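Local coordinates for protein spectinomycin 9-adenylyltransferase (PDB 6SXJ) that confers resistance to spectinomycin, but not streptomycin, by using ATP to attach an adenylyl group to the 9-hydroxyl of spectinomycin and releasing diphosphate, at residues I12-K17 with R70-K75; I18-K21 with N26-G29; S39-N44 with N81-E86; I64-I69 with Y120-E125. All coordinates share one frame; numbering follows the deposited sequence.

Contact 1 (I12-K17 with R70-K75)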
loop_
_atom_site.group_PDB
_atom_site.type_symbol
_atom_site.label_atom_id
_atom_site.label_comp_id
_atom_site.label_asym_id
_atom_site.label_seq_id
_atom_site.Cartn_x
_atom_site.Cartn_y
_atom_site.Cartn_z
ATOM N N ILE A 12 6.025 11.835 10.956
ATOM C CA ILE A 12 4.784 12.359 10.395
ATOM C C ILE A 12 4.862 13.867 10.230
ATOM O O ILE A 12 4.404 14.420 9.221
ATOM C CB ILE A 12 3.586 11.953 11.262
ATOM C CG1 ILE A 12 3.518 10.436 11.374
ATOM C CG2 ILE A 12 2.302 12.501 10.675
ATOM C CD1 ILE A 12 2.376 9.951 12.235
ATOM N N ASN A 13 5.445 14.557 11.206
ATOM C CA ASN A 13 5.443 16.014 11.165
ATOM C C ASN A 13 6.325 16.543 10.044
ATOM O O ASN A 13 5.969 17.523 9.380
ATOM C CB ASN A 13 5.902 16.573 12.508
ATOM C CG ASN A 13 5.404 17.973 12.743
ATOM O OD1 ASN A 13 6.184 18.926 12.749
ATOM N ND2 ASN A 13 4.090 18.113 12.929
ATOM N N LYS A 14 7.488 15.924 9.828
ATOM C CA LYS A 14 8.351 16.342 8.728
ATOM C C LYS A 14 7.674 16.116 7.378
ATOM O O LYS A 14 7.825 16.928 6.461
ATOM C CB LYS A 14 9.682 15.591 8.788
ATOM C CG LYS A 14 10.843 16.425 9.309
ATOM C CD LYS A 14 11.776 15.618 10.193
ATOM C CE LYS A 14 12.779 16.490 10.938
ATOM N NZ LYS A 14 13.622 17.320 9.984
ATOM N N VAL A 15 6.909 15.031 7.244
ATOM C CA VAL A 15 6.190 14.792 5.992
ATOM C C VAL A 15 5.180 15.903 5.742
ATOM O O VAL A 15 5.045 16.394 4.614
ATOM C CB VAL A 15 5.509 13.410 6.013
ATOM C CG1 VAL A 15 4.567 13.258 4.804
ATOM C CG2 VAL A 15 6.555 12.293 6.025
ATOM N N LYS A 16 4.456 16.315 6.789
ATOM C CA LYS A 16 3.455 17.370 6.636
ATOM C C LYS A 16 4.094 18.673 6.180
ATOM O O LYS A 16 3.550 19.376 5.319
ATOM C CB LYS A 16 2.713 17.590 7.954
ATOM C CG LYS A 16 2.065 16.350 8.539
ATOM C CD LYS A 16 1.713 16.557 10.020
ATOM C CE LYS A 16 0.972 17.861 10.261
ATOM N NZ LYS A 16 0.566 18.015 11.700
ATOM N N LYS A 17 5.244 19.015 6.750
ATOM C CA LYS A 17 5.870 20.290 6.425
ATOM C C LYS A 17 6.532 20.245 5.056
ATOM O O LYS A 17 6.483 21.232 4.308
ATOM C CB LYS A 17 6.867 20.661 7.519
ATOM C CG LYS A 17 6.172 20.918 8.872
ATOM C CD LYS A 17 7.156 20.968 10.028
ATOM C CE LYS A 17 6.512 21.553 11.287
ATOM N NZ LYS A 17 6.033 22.950 11.091
ATOM N N ARG A 70 13.368 11.056 1.443
ATOM C CA ARG A 70 14.255 9.908 1.587
ATOM C C ARG A 70 14.993 9.871 2.916
ATOM O O ARG A 70 15.108 8.773 3.491
ATOM C CB ARG A 70 15.254 9.892 0.419
ATOM C CG ARG A 70 16.459 8.989 0.637
ATOM C CD ARG A 70 17.210 8.745 -0.671
ATOM N NE ARG A 70 17.361 9.980 -1.435
ATOM C CZ ARG A 70 17.394 10.044 -2.760
ATOM N NH1 ARG A 70 17.286 8.939 -3.481
ATOM N NH2 ARG A 70 17.540 11.216 -3.364
ATOM N N PRO A 71 15.513 10.979 3.451
ATOM C CA PRO A 71 16.301 10.887 4.693
ATOM C C PRO A 71 15.477 10.505 5.907
ATOM O O PRO A 71 16.045 10.016 6.893
ATOM C CB PRO A 71 16.888 12.297 4.860
ATOM C CG PRO A 71 16.511 13.068 3.607
ATOM C CD PRO A 71 15.335 12.375 3.011
ATOM N N ILE A 72 14.164 10.714 5.876
ATOM C CA ILE A 72 13.329 10.536 7.053
ATOM C C ILE A 72 12.496 9.270 6.966
ATOM O O ILE A 72 11.630 9.043 7.817
ATOM C CB ILE A 72 12.436 11.761 7.286
ATOM C CG1 ILE A 72 11.519 11.997 6.091
ATOM C CG2 ILE A 72 13.283 12.999 7.511
ATOM C CD1 ILE A 72 10.302 12.840 6.430
ATOM N N SER A 73 12.721 8.442 5.955
ATOM C CA SER A 73 12.010 7.185 5.815
ATOM C C SER A 73 12.969 6.038 6.078
ATOM O O SER A 73 14.154 6.127 5.751
ATOM C CB SER A 73 11.398 7.054 4.410
ATOM O OG SER A 73 11.092 5.714 4.082
ATOM N N LYS A 74 12.437 4.946 6.628
ATOM C CA LYS A 74 13.237 3.751 6.829
ATOM C C LYS A 74 13.759 3.247 5.487
ATOM O O LYS A 74 13.085 3.351 4.459
ATOM C CB LYS A 74 12.404 2.660 7.497
ATOM C CG LYS A 74 13.171 1.392 7.848
ATOM C CD LYS A 74 12.206 0.235 8.112
ATOM C CE LYS A 74 12.935 -1.018 8.606
ATOM N NZ LYS A 74 12.669 -1.310 10.050
ATOM N N LYS A 75 14.962 2.681 5.502
ATOM C CA LYS A 75 15.520 1.993 4.347
ATOM C C LYS A 75 15.488 0.494 4.596
ATOM O O LYS A 75 15.688 0.036 5.729
ATOM C CB LYS A 75 16.946 2.453 4.054
ATOM C CG LYS A 75 17.006 3.703 3.183
ATOM C CD LYS A 75 16.950 4.955 4.045
ATOM C CE LYS A 75 16.719 6.203 3.207
ATOM N NZ LYS A 75 15.313 6.294 2.734
#
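Ile72 meets helix 8-23 with both of its branches. Its CD1 methyl sits between two consecutive helical residues, at 3.7 Å from Lys14 CB and at 3.8 Å from Val15 CG2, while its CG2 methyl reaches Lys14 further out, at 4.0 Å from CD. The Ile72 side chain crosses those of Lys14 and Val15 obliquely, so contact is made through methyls and methylenes and not along parallel chains. The Ile72 rotamer accounts for this: CG1 stands between the backbone N and the carbonyl carbon (chi1 60°), the crowded position, and sends CD1 to the helix while CG2 projects beside it. Lys14 sets out toward the loop, then bends at chi2 and chi4 and carries its amino group away, leaving only its aliphatic part in the contact. Behind Ile72 the loop is tied to itself. Lys75 NZ donates to Arg70 O at 2.6 Å, approaching at a C=O...N angle of 136°, and adds a weak bond to Ser73 O at 3.2 Å. Ile72 O accepts a hydrogen bond from Gln11 NE2 of the same helix. The sheet adjoins the pair: Val15 touches Ile85 and Leu87 of strand 85-91, and Ile72 also rests on Ile85. Through Ile72 the loop following helix 59-69 thus touches both helix 8-23 and strand 85-91.

Contact 2 (I18-K21 with N26-G29)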
loop_
_atom_site.group_PDB
_atom_site.type_symbol
_atom_site.label_atom_id
_atom_site.label_comp_id
_atom_site.label_asym_id
_atom_site.label_seq_id
_atom_site.Cartn_x
_atom_site.Cartn_y
_atom_site.Cartn_z
ATOM N N ILE A 18 7.129 19.106 4.699
ATOM C CA ILE A 18 7.647 18.949 3.340
ATOM C C ILE A 18 6.551 19.265 2.337
ATOM O O ILE A 18 6.705 20.124 1.459
ATOM C CB ILE A 18 8.201 17.531 3.123
ATOM C CG1 ILE A 18 9.528 17.363 3.863
ATOM C CG2 ILE A 18 8.391 17.260 1.620
ATOM C CD1 ILE A 18 9.825 15.930 4.234
ATOM N N LEU A 19 5.415 18.578 2.459
ATOM C CA LEU A 19 4.361 18.736 1.465
ATOM C C LEU A 19 3.874 20.173 1.415
ATOM O O LEU A 19 3.565 20.700 0.341
ATOM C CB LEU A 19 3.206 17.783 1.770
ATOM C CG LEU A 19 3.523 16.290 1.608
ATOM C CD1 LEU A 19 2.613 15.477 2.507
ATOM C CD2 LEU A 19 3.383 15.878 0.146
ATOM N N ARG A 20 3.807 20.823 2.578
ATOM C CA ARG A 20 3.310 22.189 2.647
ATOM C C ARG A 20 4.326 23.173 2.083
ATOM O O ARG A 20 3.983 24.043 1.273
ATOM C CB ARG A 20 2.977 22.528 4.097
ATOM C CG ARG A 20 1.571 22.174 4.476
ATOM C CD ARG A 20 0.747 23.431 4.568
ATOM N NE ARG A 20 0.588 23.846 5.954
ATOM C CZ ARG A 20 0.328 25.087 6.336
ATOM N NH1 ARG A 20 0.200 26.051 5.436
ATOM N NH2 ARG A 20 0.188 25.361 7.621
ATOM N N LYS A 21 5.583 23.054 2.506
ATOM C CA LYS A 21 6.594 24.000 2.054
ATOM C C LYS A 21 6.748 23.964 0.537
ATOM O O LYS A 21 6.917 25.009 -0.099
ATOM C CB LYS A 21 7.931 23.703 2.736
ATOM C CG LYS A 21 9.073 24.599 2.266
ATOM C CD LYS A 21 10.371 24.288 3.002
ATOM C CE LYS A 21 11.395 25.408 2.829
ATOM N NZ LYS A 21 11.347 26.019 1.466
ATOM N N ASN A 26 -0.788 24.296 -4.148
ATOM C CA ASN A 26 -1.291 23.163 -4.911
ATOM C C ASN A 26 -1.798 22.037 -4.021
ATOM O O ASN A 26 -2.446 21.116 -4.530
ATOM C CB ASN A 26 -0.197 22.628 -5.839
ATOM C CG ASN A 26 -0.736 21.670 -6.886
ATOM O OD1 ASN A 26 -1.912 21.720 -7.247
ATOM N ND2 ASN A 26 0.126 20.787 -7.374
ATOM N N LEU A 27 -1.540 22.100 -2.714
ATOM C CA LEU A 27 -1.861 21.017 -1.794
ATOM C C LEU A 27 -3.277 21.198 -1.267
ATOM O O LEU A 27 -3.572 22.196 -0.599
ATOM C CB LEU A 27 -0.862 20.980 -0.637
ATOM C CG LEU A 27 -1.138 19.994 0.499
ATOM C CD1 LEU A 27 -1.072 18.562 -0.053
ATOM C CD2 LEU A 27 -0.159 20.176 1.661
ATOM N N ILE A 28 -4.146 20.231 -1.553
ATOM C CA ILE A 28 -5.520 20.271 -1.066
ATOM C C ILE A 28 -5.652 19.591 0.291
ATOM O O ILE A 28 -6.310 20.106 1.199
ATOM C CB ILE A 28 -6.466 19.630 -2.101
ATOM C CG1 ILE A 28 -6.406 20.396 -3.420
ATOM C CG2 ILE A 28 -7.888 19.606 -1.563
ATOM C CD1 ILE A 28 -7.308 19.831 -4.484
ATOM N N GLY A 29 -5.052 18.420 0.456
ATOM C CA GLY A 29 -5.208 17.688 1.694
ATOM C C GLY A 29 -4.104 16.668 1.867
ATOM O O GLY A 29 -3.569 16.138 0.891
#
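Leu19, on the buried side of helix 8-23, is the first residue of 18-21 to meet Leu27. It touches through the base of its side chain and its backbone: Leu27 CD2 lies 4.1 Å from Leu19 CB and 4.0 Å from Leu19 O. The approach to the carbonyl oxygen is only a van der Waals contact of a methyl; the remaining contacts are carbon to carbon. One residue on, Arg20 sets off away from the strand, yet its CG still stands 3.9 Å from the same CD2. The Arg20 and Leu27 side chains cross at about a right angle, and the arginine then bends at chi2 and chi3, its polar end taking no part here. A single methyl of Leu27 therefore carries every close approach. Its placement follows from chi1, 174°, which sets CG anti to the backbone N and lets the branch project from the strand to the helix; the backbones stay apart, with 6.9 Å from Arg20 CA to Leu27 CA. Leu19 and Leu27 both also touch Val51 of strand 47-53, which ties the pair to the sheet. Just before the strand, Asn26 OD1 accepts hydrogen bonds from Ser54 N and Glu55 N, fixing the turn to the end of strand 47-53. Ile28 and Gly29 together face Val52 as a classic beta bulge. A helix that leads through a short turn into the neighbouring strand 27-33 and packs on it belongs to the alpha/beta core of the nucleotidyltransferase domain.

Contact 3 (S39-N44 with N81-E86)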
loop_
_atom_site.group_PDB
_atom_site.type_symbol
_atom_site.label_atom_id
_atom_site.label_comp_id
_atom_site.label_asym_id
_atom_site.label_seq_id
_atom_site.Cartn_x
_atom_site.Cartn_y
_atom_site.Cartn_z
ATOM N N SER A 39 -5.967 -0.108 12.437
ATOM C CA SER A 39 -5.674 -1.090 13.469
ATOM C C SER A 39 -4.923 -0.529 14.664
ATOM O O SER A 39 -4.958 -1.149 15.731
ATOM C CB SER A 39 -4.844 -2.250 12.888
ATOM O OG SER A 39 -5.225 -2.547 11.554
ATOM N N GLY A 40 -4.256 0.600 14.527
ATOM C CA GLY A 40 -3.419 1.106 15.593
ATOM C C GLY A 40 -1.949 1.035 15.215
ATOM O O GLY A 40 -1.525 0.207 14.396
ATOM N N LEU A 41 -1.156 1.914 15.821
ATOM C CA LEU A 41 0.243 2.084 15.431
ATOM C C LEU A 41 1.121 1.101 16.194
ATOM O O LEU A 41 1.655 1.408 17.265
ATOM C CB LEU A 41 0.692 3.518 15.678
ATOM C CG LEU A 41 0.278 4.597 14.682
ATOM C CD1 LEU A 41 0.678 5.963 15.238
ATOM C CD2 LEU A 41 0.914 4.343 13.342
ATOM N N LYS A 42 1.278 -0.097 15.633
ATOM C CA LYS A 42 2.297 -1.015 16.113
ATOM C C LYS A 42 3.678 -0.484 15.723
ATOM O O LYS A 42 3.812 0.241 14.734
ATOM C CB LYS A 42 2.088 -2.410 15.525
ATOM C CG LYS A 42 0.680 -2.978 15.723
ATOM C CD LYS A 42 0.701 -4.466 16.097
ATOM C CE LYS A 42 1.366 -5.328 15.016
ATOM N NZ LYS A 42 0.693 -6.651 14.808
ATOM N N PRO A 43 4.721 -0.804 16.499
ATOM C CA PRO A 43 6.080 -0.425 16.071
ATOM C C PRO A 43 6.465 -0.973 14.704
ATOM O O PRO A 43 7.443 -0.488 14.122
ATOM C CB PRO A 43 6.977 -0.998 17.180
ATOM C CG PRO A 43 6.086 -1.062 18.390
ATOM C CD PRO A 43 4.697 -1.347 17.871
ATOM N N ASN A 44 5.726 -1.954 14.171
ATOM C CA ASN A 44 5.993 -2.546 12.862
ATOM C C ASN A 44 5.276 -1.819 11.726
ATOM O O ASN A 44 5.535 -2.120 10.555
ATOM C CB ASN A 44 5.579 -4.035 12.874
ATOM C CG ASN A 44 5.920 -4.758 11.580
ATOM O OD1 ASN A 44 5.276 -4.545 10.554
ATOM N ND2 ASN A 44 6.925 -5.629 11.628
ATOM N N ASN A 81 14.999 1.948 13.812
ATOM C CA ASN A 81 13.661 1.914 14.385
ATOM C C ASN A 81 12.682 2.780 13.606
ATOM O O ASN A 81 11.511 2.876 13.989
ATOM C CB ASN A 81 13.703 2.366 15.850
ATOM C CG ASN A 81 14.744 1.611 16.662
ATOM O OD1 ASN A 81 14.418 0.679 17.398
ATOM N ND2 ASN A 81 16.004 2.007 16.527
ATOM N N LEU A 82 13.134 3.423 12.534
ATOM C CA LEU A 82 12.245 4.221 11.708
ATOM C C LEU A 82 11.155 3.344 11.094
ATOM O O LEU A 82 11.244 2.114 11.072
ATOM C CB LEU A 82 13.029 4.905 10.595
ATOM C CG LEU A 82 13.723 6.238 10.846
ATOM C CD1 LEU A 82 14.461 6.621 9.539
ATOM C CD2 LEU A 82 12.762 7.316 11.258
ATOM N N ARG A 83 10.112 3.996 10.598
ATOM C CA ARG A 83 9.057 3.325 9.853
ATOM C C ARG A 83 9.215 3.604 8.361
ATOM O O ARG A 83 9.795 4.615 7.962
ATOM C CB ARG A 83 7.679 3.795 10.321
ATOM C CG ARG A 83 7.518 3.828 11.849
ATOM C CD ARG A 83 6.215 4.499 12.254
ATOM N NE ARG A 83 5.922 4.355 13.681
ATOM C CZ ARG A 83 5.239 3.345 14.207
ATOM N NH1 ARG A 83 4.781 2.377 13.430
ATOM N NH2 ARG A 83 5.013 3.308 15.515
ATOM N N TYR A 84 8.684 2.704 7.538
ATOM C CA TYR A 84 8.608 2.978 6.109
ATOM C C TYR A 84 7.582 4.073 5.863
ATOM O O TYR A 84 6.488 4.051 6.434
ATOM C CB TYR A 84 8.200 1.729 5.327
ATOM C CG TYR A 84 9.242 0.642 5.252
ATOM C CD1 TYR A 84 10.478 0.869 4.662
ATOM C CD2 TYR A 84 8.974 -0.622 5.751
ATOM C CE1 TYR A 84 11.419 -0.132 4.590
ATOM C CE2 TYR A 84 9.904 -1.622 5.688
ATOM C CZ TYR A 84 11.127 -1.380 5.103
ATOM O OH TYR A 84 12.056 -2.399 5.038
ATOM N N ILE A 85 7.927 5.028 5.011
ATOM C CA ILE A 85 6.970 6.002 4.497
ATOM C C ILE A 85 6.559 5.588 3.085
ATOM O O ILE A 85 7.408 5.365 2.220
ATOM C CB ILE A 85 7.561 7.419 4.496
ATOM C CG1 ILE A 85 7.769 7.914 5.941
ATOM C CG2 ILE A 85 6.641 8.381 3.762
ATOM C CD1 ILE A 85 8.538 9.173 5.998
ATOM N N GLU A 86 5.252 5.501 2.857
ATOM C CA GLU A 86 4.669 5.323 1.540
ATOM C C GLU A 86 3.739 6.501 1.314
ATOM O O GLU A 86 2.891 6.791 2.165
ATOM C CB GLU A 86 3.915 3.999 1.467
ATOM C CG GLU A 86 3.922 3.322 0.124
ATOM C CD GLU A 86 3.386 1.913 0.237
ATOM O OE1 GLU A 86 4.078 1.055 0.834
ATOM O OE2 GLU A 86 2.258 1.674 -0.231
#
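The Arg83 guanidinium has Leu41 CD2 loosely over one face and Pro43 O over the opposite face, while Lys42 O comes in at the edge, near the plane. In this nucleotidyltransferase domain the contact joins the loop entering strand 47-53 to the residues just ahead of strand 85-91, its parallel neighbour in the sheet. Arg83 runs extended from CG to NE (chi3 171°), which takes the planar group across to the loop. The edge bond is short and fairly straight, NH1 to Lys42 O 2.7 Å with an N-H...O angle of 164°; NH2 adds a weak bond to the same oxygen at 3.4 Å. Other partners fix the plane: Arg83 NE bonds to Thr8 OG1, its strongest polar partner, and NH1 also to Ser45 O. Lys42 O in turn accepts from Ser45 OG, so this carbonyl is gripped from two residues. The loop is shaped by an inverse gamma turn centred on Leu41, closed by a weak bond from Lys42 N to Gly40 O at 3.1 Å. Beside the edge bond, Pro43 CA approaches Arg83 NH2 to 3.9 Å.

Contact 4 (I64-I69 with Y120-E125)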
loop_
_atom_site.group_PDB
_atom_site.type_symbol
_atom_site.label_atom_id
_atom_site.label_comp_id
_atom_site.label_asym_id
_atom_site.label_seq_id
_atom_site.Cartn_x
_atom_site.Cartn_y
_atom_site.Cartn_z
ATOM N N ILE A 64 12.254 16.969 -5.670
ATOM C CA ILE A 64 12.355 17.550 -4.333
ATOM C C ILE A 64 11.716 16.621 -3.311
ATOM O O ILE A 64 12.327 16.272 -2.295
ATOM C CB ILE A 64 11.700 18.941 -4.292
ATOM C CG1 ILE A 64 12.296 19.866 -5.350
ATOM C CG2 ILE A 64 11.859 19.543 -2.905
ATOM C CD1 ILE A 64 11.539 21.182 -5.484
ATOM N N LEU A 65 10.470 16.212 -3.569
ATOM C CA LEU A 65 9.774 15.311 -2.657
ATOM C C LEU A 65 10.602 14.065 -2.395
ATOM O O LEU A 65 10.776 13.646 -1.244
ATOM C CB LEU A 65 8.408 14.929 -3.231
ATOM C CG LEU A 65 7.377 16.046 -3.350
ATOM C CD1 LEU A 65 6.042 15.467 -3.784
ATOM C CD2 LEU A 65 7.226 16.804 -2.023
ATOM N N ILE A 66 11.126 13.452 -3.457
ATOM C CA ILE A 66 11.958 12.273 -3.259
ATOM C C ILE A 66 13.171 12.628 -2.410
ATOM O O ILE A 66 13.569 11.873 -1.514
ATOM C CB ILE A 66 12.389 11.667 -4.606
ATOM C CG1 ILE A 66 11.184 11.152 -5.395
ATOM C CG2 ILE A 66 13.389 10.554 -4.344
ATOM C CD1 ILE A 66 11.493 10.907 -6.867
ATOM N N GLN A 67 13.798 13.764 -2.706
ATOM C CA GLN A 67 15.005 14.148 -1.988
ATOM C C GLN A 67 14.702 14.393 -0.519
ATOM O O GLN A 67 15.440 13.936 0.359
ATOM C CB GLN A 67 15.608 15.404 -2.612
ATOM C CG GLN A 67 16.701 15.164 -3.639
ATOM C CD GLN A 67 17.308 16.466 -4.139
ATOM O OE1 GLN A 67 17.389 17.449 -3.400
ATOM N NE2 GLN A 67 17.732 16.479 -5.396
ATOM N N LYS A 68 13.610 15.104 -0.236
ATOM C CA LYS A 68 13.298 15.482 1.138
ATOM C C LYS A 68 12.662 14.341 1.918
ATOM O O LYS A 68 12.818 14.272 3.141
ATOM C CB LYS A 68 12.381 16.710 1.139
ATOM C CG LYS A 68 13.075 18.019 0.742
ATOM C CD LYS A 68 14.441 18.154 1.414
ATOM C CE LYS A 68 15.214 19.350 0.902
ATOM N NZ LYS A 68 14.879 20.574 1.675
ATOM N N ILE A 69 11.961 13.425 1.247
ATOM C CA ILE A 69 11.360 12.330 2.000
ATOM C C ILE A 69 12.391 11.253 2.320
ATOM O O ILE A 69 12.309 10.596 3.367
ATOM C CB ILE A 69 10.160 11.733 1.248
ATOM C CG1 ILE A 69 9.039 12.770 1.150
ATOM C CG2 ILE A 69 9.681 10.481 1.970
ATOM C CD1 ILE A 69 7.782 12.247 0.486
ATOM N N TYR A 120 15.394 7.750 -11.731
ATOM C CA TYR A 120 13.998 7.490 -12.032
ATOM C C TYR A 120 13.111 8.522 -11.349
ATOM O O TYR A 120 13.338 8.913 -10.199
ATOM C CB TYR A 120 13.596 6.090 -11.596
ATOM C CG TYR A 120 12.107 5.858 -11.722
ATOM C CD1 TYR A 120 11.520 5.668 -12.968
ATOM C CD2 TYR A 120 11.284 5.841 -10.595
ATOM C CE1 TYR A 120 10.154 5.459 -13.094
ATOM C CE2 TYR A 120 9.919 5.631 -10.710
ATOM C CZ TYR A 120 9.361 5.436 -11.966
ATOM O OH TYR A 120 8.006 5.231 -12.106
ATOM N N ILE A 121 12.078 8.942 -12.066
ATOM C CA ILE A 121 11.229 10.051 -11.660
ATOM C C ILE A 121 9.787 9.626 -11.915
ATOM O O ILE A 121 9.391 9.482 -13.079
ATOM C CB ILE A 121 11.612 11.325 -12.431
ATOM C CG1 ILE A 121 10.689 12.478 -12.043
ATOM C CG2 ILE A 121 11.623 11.048 -13.940
ATOM C CD1 ILE A 121 11.143 13.202 -10.796
ATOM N N PRO A 122 8.973 9.399 -10.882
ATOM C CA PRO A 122 7.603 8.932 -11.131
ATOM C C PRO A 122 6.856 9.855 -12.085
ATOM O O PRO A 122 6.808 11.073 -11.899
ATOM C CB PRO A 122 6.973 8.915 -9.729
ATOM C CG PRO A 122 8.140 8.656 -8.814
ATOM C CD PRO A 122 9.294 9.419 -9.438
ATOM N N GLN A 123 6.301 9.265 -13.138
ATOM C CA GLN A 123 5.482 9.966 -14.113
ATOM C C GLN A 123 4.032 9.546 -13.923
ATOM O O GLN A 123 3.743 8.515 -13.308
ATOM C CB GLN A 123 5.948 9.663 -15.545
ATOM C CG GLN A 123 7.281 10.310 -15.888
ATOM C CD GLN A 123 7.312 11.794 -15.563
ATOM O OE1 GLN A 123 6.334 12.508 -15.783
ATOM N NE2 GLN A 123 8.435 12.263 -15.025
ATOM N N LYS A 124 3.120 10.358 -14.450
ATOM C CA LYS A 124 1.708 10.006 -14.397
ATOM C C LYS A 124 1.523 8.592 -14.928
ATOM O O LYS A 124 1.999 8.259 -16.015
ATOM C CB LYS A 124 0.873 10.994 -15.214
ATOM C CG LYS A 124 -0.605 10.620 -15.309
ATOM C CD LYS A 124 -1.342 10.817 -13.987
ATOM C CE LYS A 124 -1.345 12.266 -13.516
ATOM N NZ LYS A 124 -1.350 13.253 -14.646
ATOM N N GLU A 125 0.838 7.756 -14.155
ATOM C CA GLU A 125 0.624 6.378 -14.564
ATOM C C GLU A 125 -0.740 5.922 -14.074
ATOM O O GLU A 125 -1.377 6.568 -13.236
ATOM C CB GLU A 125 1.724 5.452 -14.030
ATOM C CG GLU A 125 2.147 5.764 -12.608
ATOM C CD GLU A 125 3.024 4.683 -11.998
ATOM O OE1 GLU A 125 2.693 3.486 -12.157
ATOM O OE2 GLU A 125 4.038 5.035 -11.346
#
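Ile66 CD1 and Pro122 CD, 3.7 Å apart, form the tight centre of this contact. It joins helix 59-69 of the nucleotidyltransferase domain's alpha/beta fold, which packs on the sheet, to the loop after helix 113-117. Both residues are buried and the meeting is end-on: with CG1 anti to the carbonyl carbon (chi1 -64°) and the chain nearly straight beyond it (chi2 164°), Ile66 puts its terminal methyl straight against the proline ring methylene. Neighbours close in on this pair. Ile66 also touches Phe106 of strand 103-108, and Tyr116 of helix 113-117 packs on Ile66 and Pro122 alike. Away from the centre the fit is looser. Tyr120 O stays 4.3 Å from Ile66 CD1, and Ile121, though its side chain reaches toward the helix, brings its own CD1 no closer than 4.6 Å to that methyl. Both residues are partly exposed, and Ile121 instead lies on Asp59 and Lys62, earlier in the helix. Polar ties run alongside: Pro122 O accepts from Lys62 NZ, and on the exposed side Gln123 NE2 donates to Asp59 OD1. Together these hold the loop along the helix, while between the two segments the close apolar contact is the one methyl-to-methylene touch. The proline is braced within its own segment as well, Pro122 N standing 3.9 Å above the plane of the Tyr120 ring, offset toward its rim.

Overall arrangement
All four contacts lie in or around one mixed sheet. Contacts 1 and 2 share helix 8-23, their centres 14 Å apart, and contact 2 is nested inside the chain loop closed by contact 1. Contacts 1, 3 and 4 interlace along the sequence. Contact 4 lies on helix 59-69, which runs into the loop of contact 1; Ile18 CD1 meets Lys68 O at 3.6 Å, joining the two helices. Contact 3, about 22 Å from contacts 2 and 4 between centres, is tied to contact 1 by a probable hydrogen bond from Lys74 N to Arg83 O. Contact 2 closes a short turn; the others join segments 37 to 53 residues apart, knitting distant parts of the chain.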